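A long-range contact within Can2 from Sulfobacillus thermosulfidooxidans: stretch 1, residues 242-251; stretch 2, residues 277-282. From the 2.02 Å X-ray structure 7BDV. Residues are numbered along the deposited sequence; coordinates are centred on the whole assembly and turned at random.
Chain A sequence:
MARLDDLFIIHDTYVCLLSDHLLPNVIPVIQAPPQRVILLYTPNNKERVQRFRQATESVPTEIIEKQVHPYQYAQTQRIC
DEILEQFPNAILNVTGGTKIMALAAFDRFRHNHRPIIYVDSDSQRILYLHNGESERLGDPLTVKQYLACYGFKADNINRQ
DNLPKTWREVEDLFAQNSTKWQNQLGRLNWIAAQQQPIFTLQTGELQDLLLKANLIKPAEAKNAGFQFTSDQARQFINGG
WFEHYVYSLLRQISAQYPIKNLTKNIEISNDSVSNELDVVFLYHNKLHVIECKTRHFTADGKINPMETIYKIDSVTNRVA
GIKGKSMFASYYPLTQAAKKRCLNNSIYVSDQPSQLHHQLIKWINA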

# COMPACT_ATOMS: atom_id res chain seq x y z
N PHE A 242 26.86 -7.14 1.98
CA PHE A 242 25.91 -7.26 0.84
C PHE A 242 25.27 -5.90 0.57
O PHE A 242 25.03 -5.59 -0.59
CB PHE A 242 24.83 -8.30 1.14
CG PHE A 242 23.89 -8.48 -0.02
CD1 PHE A 242 24.37 -8.95 -1.23
CD2 PHE A 242 22.55 -8.10 0.07
CE1 PHE A 242 23.51 -9.09 -2.31
CE2 PHE A 242 21.69 -8.26 -1.01
CZ PHE A 242 22.18 -8.74 -2.20
N GLU A 243 25.00 -5.11 1.60
CA GLU A 243 24.49 -3.72 1.46
C GLU A 243 25.50 -2.92 0.64
O GLU A 243 25.09 -2.19 -0.20
CB GLU A 243 24.27 -3.07 2.84
CG GLU A 243 23.30 -3.83 3.73
CD GLU A 243 22.95 -3.15 5.05
OE1 GLU A 243 22.44 -1.99 5.00
OE2 GLU A 243 23.18 -3.78 6.14
N HIS A 244 26.79 -3.07 0.88
CA HIS A 244 27.86 -2.35 0.13
C HIS A 244 27.89 -2.89 -1.30
O HIS A 244 28.05 -2.12 -2.26
CB HIS A 244 29.20 -2.47 0.83
CG HIS A 244 29.36 -1.63 2.04
ND1 HIS A 244 29.32 -2.18 3.31
CD2 HIS A 244 29.61 -0.31 2.19
CE1 HIS A 244 29.49 -1.23 4.21
NE2 HIS A 244 29.69 -0.06 3.54
N TYR A 245 27.73 -4.20 -1.48
CA TYR A 245 27.72 -4.80 -2.83
C TYR A 245 26.62 -4.13 -3.67
O TYR A 245 26.87 -3.68 -4.81
CB TYR A 245 27.60 -6.33 -2.75
CG TYR A 245 27.48 -6.98 -4.10
CD1 TYR A 245 28.52 -6.91 -5.02
CD2 TYR A 245 26.31 -7.62 -4.47
CE1 TYR A 245 28.39 -7.45 -6.28
CE2 TYR A 245 26.17 -8.15 -5.73
CZ TYR A 245 27.23 -8.14 -6.61
OH TYR A 245 27.00 -8.68 -7.84
N VAL A 246 25.41 -4.07 -3.14
CA VAL A 246 24.23 -3.47 -3.81
C VAL A 246 24.53 -1.99 -4.14
O VAL A 246 24.26 -1.55 -5.25
CB VAL A 246 22.97 -3.62 -2.94
CG1 VAL A 246 21.82 -2.78 -3.45
CG2 VAL A 246 22.55 -5.07 -2.79
N TYR A 247 25.05 -1.24 -3.19
CA TYR A 247 25.33 0.21 -3.39
C TYR A 247 26.38 0.37 -4.48
O TYR A 247 26.24 1.22 -5.35
CB TYR A 247 25.80 0.82 -2.06
CG TYR A 247 25.94 2.31 -2.14
CD1 TYR A 247 24.82 3.11 -2.00
CD2 TYR A 247 27.16 2.93 -2.32
CE1 TYR A 247 24.92 4.49 -1.98
CE2 TYR A 247 27.27 4.32 -2.38
CZ TYR A 247 26.14 5.10 -2.21
OH TYR A 247 26.24 6.46 -2.25
N SER A 248 27.40 -0.50 -4.51
CA SER A 248 28.50 -0.48 -5.50
C SER A 248 27.99 -0.85 -6.90
O SER A 248 28.47 -0.25 -7.89
CB SER A 248 29.69 -1.31 -5.05
OG SER A 248 29.44 -2.69 -5.15
N LEU A 249 27.02 -1.76 -7.04
CA LEU A 249 26.37 -2.01 -8.36
C LEU A 249 25.67 -0.70 -8.82
O LEU A 249 25.69 -0.37 -10.04
CB LEU A 249 25.35 -3.16 -8.27
CG LEU A 249 25.93 -4.57 -8.08
CD1 LEU A 249 24.85 -5.64 -8.15
CD2 LEU A 249 26.93 -4.89 -9.16
N LEU A 250 25.05 0.04 -7.91
CA LEU A 250 24.31 1.28 -8.29
C LEU A 250 25.30 2.38 -8.69
O LEU A 250 24.97 3.15 -9.61
CB LEU A 250 23.36 1.69 -7.16
CG LEU A 250 22.21 0.70 -6.96
CD1 LEU A 250 21.48 0.97 -5.68
CD2 LEU A 250 21.26 0.70 -8.14
N ARG A 251 26.49 2.43 -8.09
CA ARG A 251 27.57 3.36 -8.51
C ARG A 251 28.06 2.98 -9.92
O ARG A 251 28.22 3.87 -10.74
CB ARG A 251 28.73 3.32 -7.52
CG ARG A 251 28.39 3.92 -6.16
CD ARG A 251 29.66 4.18 -5.36
NE ARG A 251 30.52 5.17 -6.00
N LEU A 277 15.59 3.47 5.66
CA LEU A 277 15.61 2.81 4.32
C LEU A 277 17.06 2.55 3.91
O LEU A 277 17.90 3.48 4.05
CB LEU A 277 14.89 3.72 3.32
CG LEU A 277 13.39 3.88 3.57
CD1 LEU A 277 12.80 4.86 2.55
CD2 LEU A 277 12.65 2.55 3.51
N ASP A 278 17.32 1.35 3.38
CA ASP A 278 18.69 0.84 3.12
C ASP A 278 19.33 1.65 1.99
O ASP A 278 20.45 2.16 2.19
CB ASP A 278 18.70 -0.66 2.81
CG ASP A 278 18.10 -1.55 3.90
OD1 ASP A 278 18.04 -1.10 5.07
OD2 ASP A 278 17.66 -2.67 3.55
N VAL A 279 18.71 1.70 0.81
CA VAL A 279 19.24 2.43 -0.38
C VAL A 279 18.06 3.09 -1.09
O VAL A 279 17.05 2.39 -1.30
CB VAL A 279 19.99 1.50 -1.36
CG1 VAL A 279 20.64 2.28 -2.48
CG2 VAL A 279 21.02 0.64 -0.65
N VAL A 280 18.19 4.37 -1.44
CA VAL A 280 17.14 5.14 -2.18
C VAL A 280 17.83 5.93 -3.29
O VAL A 280 19.00 6.31 -3.13
CB VAL A 280 16.30 6.03 -1.25
CG1 VAL A 280 15.85 5.27 0.00
CG2 VAL A 280 17.00 7.31 -0.88
N PHE A 281 17.16 6.08 -4.42
CA PHE A 281 17.56 7.00 -5.52
C PHE A 281 16.30 7.39 -6.27
O PHE A 281 15.22 6.71 -6.11
CB PHE A 281 18.60 6.38 -6.45
CG PHE A 281 18.24 5.05 -7.07
CD1 PHE A 281 18.39 3.87 -6.37
CD2 PHE A 281 17.73 4.99 -8.35
CE1 PHE A 281 18.03 2.66 -6.94
CE2 PHE A 281 17.39 3.77 -8.93
CZ PHE A 281 17.55 2.61 -8.22
N LEU A 282 16.46 8.41 -7.10
CA LEU A 282 15.47 8.84 -8.10
C LEU A 282 15.96 8.39 -9.46
O LEU A 282 17.16 8.52 -9.78
CB LEU A 282 15.31 10.37 -8.08
CG LEU A 282 14.38 10.94 -7.03
CD1 LEU A 282 14.39 12.46 -7.11
CD2 LEU A 282 12.97 10.43 -7.19

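How do a helix and a strand lie against each other here? The helix of stretch 1 runs almost alongside strand 279-282, their N-to-C directions 15° apart and their axes 10.2 Å apart at closest approach. That spacing leaves room for one layer of side chains from each side. Successive helical turns present E243, V246 and L250 toward the strand, while the alternation of the strand sends V279 and F281 toward the helix and V280 away from it.

Which bump fills which hollow? V279 is the central knob, with more of its surface covered than any other residue in the two stretches. Its two methyl groups meet a hollow made by V246, Y247 and L250. CG2 of V279 approaches CG1 of V246 at 4.5 Å, a loose fit, whereas CG1 of V279 sits 3.6 Å from CD1 of L250, the tightest touch in the contact. The same CG1 lies 4.3 Å from CD1 of Y247, near the plane of that ring and at its edge, so the tyrosine borders the hollow rather than covering it.

How does L250 reach both strand residues? CD1 and CD2 of L250 each lie 4.0 Å from CE1 of F281, CD2 meeting the ring obliquely, while CD1 also packs on CG1 of V279. The forked end of L250 therefore touches both inward-pointing strand residues.

Does anything polar hold the pair together? No hydrogen bond crosses between the stretches. At the E243 end, OE1 of E243 and OD1 of D278 come within 4.5 Å, a meeting of like charges that offers no attraction by itself; OE2 of E243 and OD2 of D278 find hydrogen bonds elsewhere in the structure. The direct attraction here rests on apolar packing, over a modest 238 Å² of buried surface.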